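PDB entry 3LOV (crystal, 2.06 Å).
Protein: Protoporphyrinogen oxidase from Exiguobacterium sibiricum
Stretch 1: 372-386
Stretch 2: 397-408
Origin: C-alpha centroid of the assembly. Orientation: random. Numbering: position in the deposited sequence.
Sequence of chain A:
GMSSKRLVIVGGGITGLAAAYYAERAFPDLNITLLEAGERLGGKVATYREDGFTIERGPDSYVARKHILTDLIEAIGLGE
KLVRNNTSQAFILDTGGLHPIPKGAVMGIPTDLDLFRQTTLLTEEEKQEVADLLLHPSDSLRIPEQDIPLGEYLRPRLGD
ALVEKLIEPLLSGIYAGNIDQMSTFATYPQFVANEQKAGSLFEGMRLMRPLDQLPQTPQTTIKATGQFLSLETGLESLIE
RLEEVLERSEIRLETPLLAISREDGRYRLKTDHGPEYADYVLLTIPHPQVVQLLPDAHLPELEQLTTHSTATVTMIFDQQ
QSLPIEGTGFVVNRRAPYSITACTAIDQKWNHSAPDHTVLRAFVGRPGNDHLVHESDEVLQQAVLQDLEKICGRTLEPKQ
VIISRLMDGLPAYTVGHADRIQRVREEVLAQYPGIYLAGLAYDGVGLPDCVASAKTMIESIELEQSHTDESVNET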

ATOM      1  N   LEU A 372       7.955 -17.319  -5.744  1.00 23.92           N
ATOM      2  CA  LEU A 372       7.585 -17.120  -7.162  1.00 26.54           C
ATOM      3  C   LEU A 372       8.034 -15.782  -7.721  1.00 25.87           C
ATOM      4  O   LEU A 372       8.300 -15.706  -8.921  1.00 24.95           O
ATOM      5  CB  LEU A 372       6.088 -17.242  -7.413  1.00 28.53           C
ATOM      6  CG  LEU A 372       5.545 -18.622  -7.747  1.00 35.52           C
ATOM      7  CD1 LEU A 372       4.070 -18.488  -8.079  1.00 28.23           C
ATOM      8  CD2 LEU A 372       6.327 -19.262  -8.905  1.00 29.47           C
ATOM      9  N   VAL A 373       8.121 -14.755  -6.869  1.00 23.19           N
ATOM     10  CA  VAL A 373       8.475 -13.398  -7.328  1.00 27.18           C
ATOM     11  C   VAL A 373       9.940 -13.332  -7.844  1.00 30.53           C
ATOM     12  O   VAL A 373      10.258 -12.564  -8.766  1.00 31.97           O
ATOM     13  CB  VAL A 373       8.246 -12.364  -6.213  1.00 25.77           C
ATOM     14  CG1 VAL A 373       8.504 -10.992  -6.727  1.00 26.82           C
ATOM     15  CG2 VAL A 373       6.809 -12.460  -5.703  1.00 23.99           C
ATOM     16  N   HIS A 374      10.800 -14.179  -7.281  1.00 29.18           N
ATOM     17  CA  HIS A 374      12.196 -14.290  -7.690  1.00 31.87           C
ATOM     18  C   HIS A 374      12.418 -15.264  -8.846  1.00 32.68           C
ATOM     19  O   HIS A 374      13.526 -15.369  -9.327  1.00 34.78           O
ATOM     20  CB  HIS A 374      13.078 -14.714  -6.505  1.00 33.33           C
ATOM     21  CG  HIS A 374      12.883 -13.890  -5.271  1.00 37.45           C
ATOM     22  ND1 HIS A 374      13.719 -12.847  -4.928  1.00 41.50           N
ATOM     23  CD2 HIS A 374      11.920 -13.930  -4.314  1.00 39.74           C
ATOM     24  CE1 HIS A 374      13.303 -12.309  -3.793  1.00 45.53           C
ATOM     25  NE2 HIS A 374      12.201 -12.935  -3.410  1.00 38.61           N
ATOM     26  N   GLU A 375      11.390 -15.976  -9.292  1.00 32.76           N
ATOM     27  CA  GLU A 375      11.542 -16.897 -10.412  1.00 34.67           C
ATOM     28  C   GLU A 375      11.432 -16.156 -11.734  1.00 35.03           C
ATOM     29  O   GLU A 375      11.040 -14.994 -11.786  1.00 34.10           O
ATOM     30  CB  GLU A 375      10.488 -18.018 -10.375  1.00 36.05           C
ATOM     31  CG  GLU A 375      10.554 -18.909  -9.141  1.00 37.41           C
ATOM     32  CD  GLU A 375      11.844 -19.757  -9.055  1.00 45.57           C
ATOM     33  OE1 GLU A 375      12.373 -20.118 -10.120  1.00 44.54           O
ATOM     34  OE2 GLU A 375      12.321 -20.060  -7.925  1.00 45.55           O
ATOM     35  N   SER A 376      11.787 -16.849 -12.804  1.00 33.47           N
ATOM     36  CA  SER A 376      11.700 -16.300 -14.163  1.00 33.37           C
ATOM     37  C   SER A 376      10.284 -15.910 -14.560  1.00 30.90           C
ATOM     38  O   SER A 376       9.323 -16.490 -14.050  1.00 28.87           O
ATOM     39  CB  SER A 376      12.164 -17.369 -15.178  1.00 34.75           C
ATOM     40  OG  SER A 376      11.188 -18.399 -15.342  1.00 30.88           O
ATOM     41  N   ASP A 377      10.185 -14.999 -15.526  1.00 29.87           N
ATOM     42  CA  ASP A 377       8.917 -14.634 -16.167  1.00 32.98           C
ATOM     43  C   ASP A 377       8.058 -15.811 -16.658  1.00 34.77           C
ATOM     44  O   ASP A 377       6.837 -15.750 -16.572  1.00 33.44           O
ATOM     45  CB  ASP A 377       9.170 -13.755 -17.394  1.00 32.42           C
ATOM     46  CG  ASP A 377       9.527 -12.340 -17.041  1.00 39.59           C
ATOM     47  OD1 ASP A 377       9.671 -12.033 -15.842  1.00 44.49           O
ATOM     48  OD2 ASP A 377       9.670 -11.525 -17.977  1.00 41.15           O
ATOM     49  N   GLU A 378       8.685 -16.851 -17.203  1.00 35.64           N
ATOM     50  CA  GLU A 378       7.936 -17.982 -17.756  1.00 37.58           C
ATOM     51  C   GLU A 378       7.336 -18.823 -16.638  1.00 35.07           C
ATOM     52  O   GLU A 378       6.203 -19.265 -16.760  1.00 35.25           O
ATOM     53  CB  GLU A 378       8.805 -18.876 -18.667  1.00 41.36           C
ATOM     54  CG  GLU A 378       9.689 -18.095 -19.651  1.00 48.48           C
ATOM     55  CD  GLU A 378      11.034 -17.724 -19.025  1.00 56.92           C
ATOM     56  OE1 GLU A 378      11.827 -18.663 -18.775  1.00 65.67           O
ATOM     57  OE2 GLU A 378      11.287 -16.516 -18.757  1.00 42.04           O
ATOM     58  N   VAL A 379       8.089 -19.035 -15.555  1.00 32.31           N
ATOM     59  CA  VAL A 379       7.568 -19.770 -14.394  1.00 33.44           C
ATOM     60  C   VAL A 379       6.446 -19.000 -13.652  1.00 33.21           C
ATOM     61  O   VAL A 379       5.438 -19.576 -13.252  1.00 35.84           O
ATOM     62  CB  VAL A 379       8.702 -20.151 -13.430  1.00 31.73           C
ATOM     63  CG1 VAL A 379       8.150 -20.681 -12.157  1.00 30.29           C
ATOM     64  CG2 VAL A 379       9.605 -21.191 -14.068  1.00 30.90           C
ATOM     65  N   LEU A 380       6.631 -17.697 -13.482  1.00 35.45           N
ATOM     66  CA  LEU A 380       5.620 -16.816 -12.870  1.00 33.65           C
ATOM     67  C   LEU A 380       4.348 -16.760 -13.733  1.00 32.54           C
ATOM     68  O   LEU A 380       3.236 -16.917 -13.260  1.00 29.52           O
ATOM     69  CB  LEU A 380       6.216 -15.423 -12.723  1.00 32.68           C
ATOM     70  CG  LEU A 380       5.511 -14.323 -11.952  1.00 33.59           C
ATOM     71  CD1 LEU A 380       4.982 -14.825 -10.583  1.00 25.69           C
ATOM     72  CD2 LEU A 380       6.509 -13.189 -11.773  1.00 28.62           C
ATOM     73  N   GLN A 381       4.532 -16.561 -15.021  1.00 32.76           N
ATOM     74  CA  GLN A 381       3.416 -16.516 -15.934  1.00 35.71           C
ATOM     75  C   GLN A 381       2.631 -17.829 -15.965  1.00 34.23           C
ATOM     76  O   GLN A 381       1.399 -17.829 -15.925  1.00 32.45           O
ATOM     77  CB  GLN A 381       3.930 -16.226 -17.325  1.00 36.10           C
ATOM     78  CG  GLN A 381       2.854 -16.271 -18.364  1.00 46.12           C
ATOM     79  CD  GLN A 381       3.250 -15.499 -19.576  1.00 55.34           C
ATOM     80  OE1 GLN A 381       4.254 -14.777 -19.558  1.00 57.20           O
ATOM     81  NE2 GLN A 381       2.473 -15.643 -20.647  1.00 61.48           N
ATOM     82  N   GLN A 382       3.357 -18.941 -16.016  1.00 33.20           N
ATOM     83  CA  GLN A 382       2.725 -20.251 -16.085  1.00 35.42           C
ATOM     84  C   GLN A 382       1.896 -20.534 -14.812  1.00 32.50           C
ATOM     85  O   GLN A 382       0.761 -20.986 -14.901  1.00 33.98           O
ATOM     86  CB  GLN A 382       3.789 -21.340 -16.360  1.00 37.05           C
ATOM     87  CG  GLN A 382       3.255 -22.782 -16.467  1.00 46.80           C
ATOM     88  CD  GLN A 382       2.084 -22.922 -17.438  1.00 54.30           C
ATOM     89  OE1 GLN A 382       1.114 -23.629 -17.151  1.00 62.33           O
ATOM     90  NE2 GLN A 382       2.160 -22.236 -18.578  1.00 55.62           N
ATOM     91  N   ALA A 383       2.444 -20.214 -13.638  1.00 31.31           N
ATOM     92  CA  ALA A 383       1.719 -20.379 -12.384  1.00 29.68           C
ATOM     93  C   ALA A 383       0.434 -19.540 -12.373  1.00 29.89           C
ATOM     94  O   ALA A 383      -0.632 -20.037 -12.017  1.00 27.66           O
ATOM     95  CB  ALA A 383       2.609 -19.992 -11.206  1.00 28.66           C
ATOM     96  N   VAL A 384       0.544 -18.273 -12.761  1.00 29.18           N
ATOM     97  CA  VAL A 384      -0.628 -17.386 -12.805  1.00 27.65           C
ATOM     98  C   VAL A 384      -1.672 -17.940 -13.798  1.00 29.78           C
ATOM     99  O   VAL A 384      -2.878 -17.967 -13.500  1.00 30.52           O
ATOM    100  CB  VAL A 384      -0.241 -15.899 -13.138  1.00 25.02           C
ATOM    101  CG1 VAL A 384      -1.502 -15.042 -13.475  1.00 27.16           C
ATOM    102  CG2 VAL A 384       0.477 -15.253 -11.985  1.00 17.17           C
ATOM    103  N   LEU A 385      -1.212 -18.383 -14.965  1.00 31.35           N
ATOM    104  CA  LEU A 385      -2.132 -18.913 -15.989  1.00 34.12           C
ATOM    105  C   LEU A 385      -2.862 -20.157 -15.520  1.00 35.07           C
ATOM    106  O   LEU A 385      -4.085 -20.248 -15.666  1.00 36.77           O
ATOM    107  CB  LEU A 385      -1.425 -19.201 -17.312  1.00 34.06           C
ATOM    108  CG  LEU A 385      -1.636 -18.035 -18.268  1.00 41.01           C
ATOM    109  CD1 LEU A 385      -0.476 -17.849 -19.280  1.00 43.49           C
ATOM    110  CD2 LEU A 385      -3.006 -18.155 -18.928  1.00 44.30           C
ATOM    111  N   GLN A 386      -2.125 -21.104 -14.952  1.00 35.73           N
ATOM    112  CA  GLN A 386      -2.750 -22.299 -14.405  1.00 38.41           C
ATOM    113  C   GLN A 386      -3.828 -21.964 -13.370  1.00 35.79           C
ATOM    114  O   GLN A 386      -4.882 -22.604 -13.323  1.00 35.11           O
ATOM    115  CB  GLN A 386      -1.719 -23.176 -13.721  1.00 38.85           C
ATOM    116  CG  GLN A 386      -0.688 -23.746 -14.655  1.00 51.26           C
ATOM    117  CD  GLN A 386       0.181 -24.793 -13.980  1.00 56.96           C
ATOM    118  OE1 GLN A 386      -0.185 -25.338 -12.924  1.00 52.48           O
ATOM    119  NE2 GLN A 386       1.328 -25.097 -14.598  1.00 55.43           N
TER
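Stretch 2, residues 397-408: EPKQVIISRLMD

Stretch 2 is an extended strand over roughly residues 400-406, after a loop that carries Pro398 and before a corner at Met407 and Asp408. It passes beside helix 377-386 with an angle of 112° between the two N-to-C directions and a closest axial approach of 10.2 Å. The strand therefore crosses the helix nearly at right angles, tilted slightly toward antiparallel. The residue pairs run in opposite order: Val373 CA lies 6.8 Å from Arg405 CA, Asp377 CA 7.2 Å from Ile403 CA, and Gln381 CA 8.1 Å from Val401 CA, so the backbones diverge as the helix proceeds. Strand alternation directs the CA-to-CB bonds of Val401, Ile403 and Arg405 toward stretch 1, whereas those of Gln400 and Ser404 point away.

The polar contacts converge on Arg405, whose side chain extends to the start of the helix with chi2 and chi3 both t. Its NE donates to Val373 O (3.0 Å) and its NH2 to Glu375 O (2.9 Å), tying down backbone carbonyls that precede the helix. A salt bridge joins Arg405 NH1 to Asp377 OD1 at 2.7 Å, and the same carboxylate oxygen, Asp377 OD1, accepts from Arg405 NH2 at 2.8 Å. Leu380 CD2 covers one face of the guanidinium, 3.5 Å from Arg405 NH2, while Asp377 OD1 and Val373 O lie at its edge.

Apolar side chains meet at three points. Ile403 CG2 lies 4.0 Å from Leu380 CD2, Pro398 CD meets Leu385 CD2 at 4.1 Å, and, beyond the strand, selenomethionine Met407 places SE 3.9 Å from Val373 CG1. Elsewhere aliphatic carbons make van der Waals contact with polar atoms: Ile403 CD1 approaches Asp377 O at 3.6 Å, and Val401 CG2 sits 3.4 Å from Gln381 NE2. Altogether the contact buries 558 Å², summed over both sides.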

ATOM      1  N   GLU A 397      -6.110 -17.601 -23.381  1.00 46.22           N
ATOM      2  CA  GLU A 397      -5.009 -17.343 -24.316  1.00 46.54           C
ATOM      3  C   GLU A 397      -4.735 -15.843 -24.345  1.00 46.97           C
ATOM      4  O   GLU A 397      -5.269 -15.137 -25.198  1.00 48.44           O
ATOM      5  CB  GLU A 397      -5.357 -17.867 -25.721  1.00 44.76           C
ATOM      6  N   PRO A 398      -3.905 -15.340 -23.410  1.00 46.13           N
ATOM      7  CA  PRO A 398      -3.698 -13.880 -23.353  1.00 43.94           C
ATOM      8  C   PRO A 398      -2.965 -13.348 -24.577  1.00 41.43           C
ATOM      9  O   PRO A 398      -2.049 -13.983 -25.076  1.00 38.04           O
ATOM     10  CB  PRO A 398      -2.877 -13.671 -22.075  1.00 42.55           C
ATOM     11  CG  PRO A 398      -2.215 -14.953 -21.805  1.00 45.36           C
ATOM     12  CD  PRO A 398      -3.030 -16.061 -22.467  1.00 46.68           C
ATOM     13  N   LYS A 399      -3.411 -12.197 -25.066  1.00 40.97           N
ATOM     14  CA  LYS A 399      -2.794 -11.535 -26.198  1.00 40.02           C
ATOM     15  C   LYS A 399      -1.462 -10.911 -25.782  1.00 38.49           C
ATOM     16  O   LYS A 399      -0.532 -10.791 -26.569  1.00 37.24           O
ATOM     17  CB  LYS A 399      -3.755 -10.469 -26.735  1.00 41.11           C
ATOM     18  CG  LYS A 399      -3.180  -9.653 -27.856  1.00 49.28           C
ATOM     19  CD  LYS A 399      -4.264  -8.919 -28.658  1.00 61.50           C
ATOM     20  CE  LYS A 399      -4.960  -7.841 -27.842  1.00 63.32           C
ATOM     21  NZ  LYS A 399      -5.368  -6.714 -28.702  1.00 64.98           N
ATOM     22  N   GLN A 400      -1.359 -10.512 -24.527  1.00 35.80           N
ATOM     23  CA  GLN A 400      -0.131  -9.881 -24.051  1.00 34.11           C
ATOM     24  C   GLN A 400      -0.079 -10.025 -22.536  1.00 32.22           C
ATOM     25  O   GLN A 400      -1.135 -10.019 -21.895  1.00 31.32           O
ATOM     26  CB  GLN A 400      -0.108  -8.408 -24.439  1.00 34.05           C
ATOM     27  CG  GLN A 400       1.279  -7.780 -24.280  1.00 40.47           C
ATOM     28  CD  GLN A 400       1.257  -6.284 -24.377  1.00 36.91           C
ATOM     29  OE1 GLN A 400       0.246  -5.682 -24.732  1.00 42.81           O
ATOM     30  NE2 GLN A 400       2.383  -5.666 -24.067  1.00 36.57           N
ATOM     31  N   VAL A 401       1.133 -10.168 -21.990  1.00 29.22           N
ATOM     32  CA  VAL A 401       1.338 -10.260 -20.558  1.00 29.43           C
ATOM     33  C   VAL A 401       2.347  -9.198 -20.119  1.00 27.04           C
ATOM     34  O   VAL A 401       3.340  -9.000 -20.768  1.00 28.82           O
ATOM     35  CB  VAL A 401       1.743 -11.701 -20.149  1.00 27.59           C
ATOM     36  CG1 VAL A 401       1.838 -11.845 -18.656  1.00 28.09           C
ATOM     37  CG2 VAL A 401       0.717 -12.675 -20.677  1.00 31.70           C
ATOM     38  N   ILE A 402       2.049  -8.486 -19.029  1.00 26.99           N
ATOM     39  CA  ILE A 402       2.930  -7.443 -18.483  1.00 25.62           C
ATOM     40  C   ILE A 402       3.220  -7.853 -17.046  1.00 26.97           C
ATOM     41  O   ILE A 402       2.297  -7.944 -16.201  1.00 23.49           O
ATOM     42  CB  ILE A 402       2.257  -6.020 -18.522  1.00 28.39           C
ATOM     43  CG1 ILE A 402       1.830  -5.637 -19.961  1.00 26.90           C
ATOM     44  CG2 ILE A 402       3.205  -4.911 -17.881  1.00 23.03           C
ATOM     45  CD1 ILE A 402       0.549  -4.643 -20.066  1.00 23.36           C
ATOM     46  N   ILE A 403       4.498  -8.140 -16.778  1.00 27.70           N
ATOM     47  CA  ILE A 403       4.976  -8.596 -15.481  1.00 26.84           C
ATOM     48  C   ILE A 403       5.781  -7.482 -14.790  1.00 25.59           C
ATOM     49  O   ILE A 403       6.652  -6.888 -15.395  1.00 25.34           O
ATOM     50  CB  ILE A 403       5.882  -9.854 -15.635  1.00 30.43           C
ATOM     51  CG1 ILE A 403       5.055 -11.088 -16.031  1.00 35.07           C
ATOM     52  CG2 ILE A 403       6.610 -10.156 -14.353  1.00 22.66           C
ATOM     53  CD1 ILE A 403       5.938 -12.293 -16.439  1.00 37.06           C
ATOM     54  N   SER A 404       5.463  -7.184 -13.544  1.00 22.46           N
ATOM     55  CA  SER A 404       6.205  -6.191 -12.769  1.00 24.72           C
ATOM     56  C   SER A 404       6.509  -6.775 -11.409  1.00 23.21           C
ATOM     57  O   SER A 404       5.760  -7.608 -10.910  1.00 25.42           O
ATOM     58  CB  SER A 404       5.387  -4.924 -12.612  1.00 25.41           C
ATOM     59  OG  SER A 404       4.940  -4.497 -13.885  1.00 24.40           O
ATOM     60  N   ARG A 405       7.631  -6.373 -10.832  1.00 23.93           N
ATOM     61  CA  ARG A 405       8.136  -6.981  -9.593  1.00 26.15           C
ATOM     62  C   ARG A 405       8.492  -5.865  -8.635  1.00 26.18           C
ATOM     63  O   ARG A 405       9.270  -4.986  -8.979  1.00 23.60           O
ATOM     64  CB  ARG A 405       9.384  -7.855  -9.844  1.00 25.57           C
ATOM     65  CG  ARG A 405       9.105  -9.193 -10.553  1.00 26.44           C
ATOM     66  CD  ARG A 405      10.395  -9.967 -10.839  1.00 29.04           C
ATOM     67  NE  ARG A 405      10.139 -11.279 -11.429  1.00 30.63           N
ATOM     68  CZ  ARG A 405       9.950 -11.510 -12.719  1.00 31.99           C
ATOM     69  NH1 ARG A 405       9.989 -10.510 -13.593  1.00 32.67           N
ATOM     70  NH2 ARG A 405       9.741 -12.758 -13.145  1.00 32.01           N
ATOM     71  N   LEU A 406       7.915  -5.916  -7.443  1.00 24.03           N
ATOM     72  CA  LEU A 406       8.133  -4.924  -6.412  1.00 23.90           C
ATOM     73  C   LEU A 406       8.850  -5.608  -5.258  1.00 24.79           C
ATOM     74  O   LEU A 406       8.197  -6.161  -4.337  1.00 21.51           O
ATOM     75  CB  LEU A 406       6.801  -4.332  -6.009  1.00 23.99           C
ATOM     76  CG  LEU A 406       6.082  -3.682  -7.212  1.00 29.73           C
ATOM     77  CD1 LEU A 406       5.017  -4.620  -7.889  1.00 27.01           C
ATOM     78  CD2 LEU A 406       5.459  -2.424  -6.749  1.00 28.29           C
HETATM   79  N   MSE A 407      10.189  -5.639  -5.365  1.00 21.97           N
HETATM   80  CA  MSE A 407      11.037  -6.332  -4.397  1.00 23.09           C
HETATM   81  C   MSE A 407      10.983  -5.647  -3.006  1.00 22.19           C
HETATM   82  O   MSE A 407      11.093  -4.421  -2.909  1.00 20.62           O
HETATM   83  CB  MSE A 407      12.509  -6.396  -4.868  1.00 27.95           C
HETATM   84  CG  MSE A 407      12.782  -7.180  -6.168  1.00 29.15           C
HETATM   85 SE   MSE A 407      11.742  -8.805  -6.405  0.75 38.17          SE
HETATM   86  CE  MSE A 407      12.376  -9.933  -4.966  1.00 40.18           C
ATOM     87  N   ASP A 408      10.834  -6.452  -1.939  1.00 20.17           N
ATOM     88  CA  ASP A 408      10.812  -5.949  -0.553  1.00 21.93           C
ATOM     89  C   ASP A 408       9.920  -4.720  -0.392  1.00 24.93           C
ATOM     90  O   ASP A 408      10.287  -3.778   0.311  1.00 29.10           O
ATOM     91  CB  ASP A 408      12.229  -5.596  -0.065  1.00 22.75           C
ATOM     92  CG  ASP A 408      13.260  -6.657  -0.456  1.00 23.61           C
ATOM     93  OD1 ASP A 408      12.917  -7.873  -0.473  1.00 29.94           O
ATOM     94  OD2 ASP A 408      14.394  -6.278  -0.806  1.00 45.28           O
TER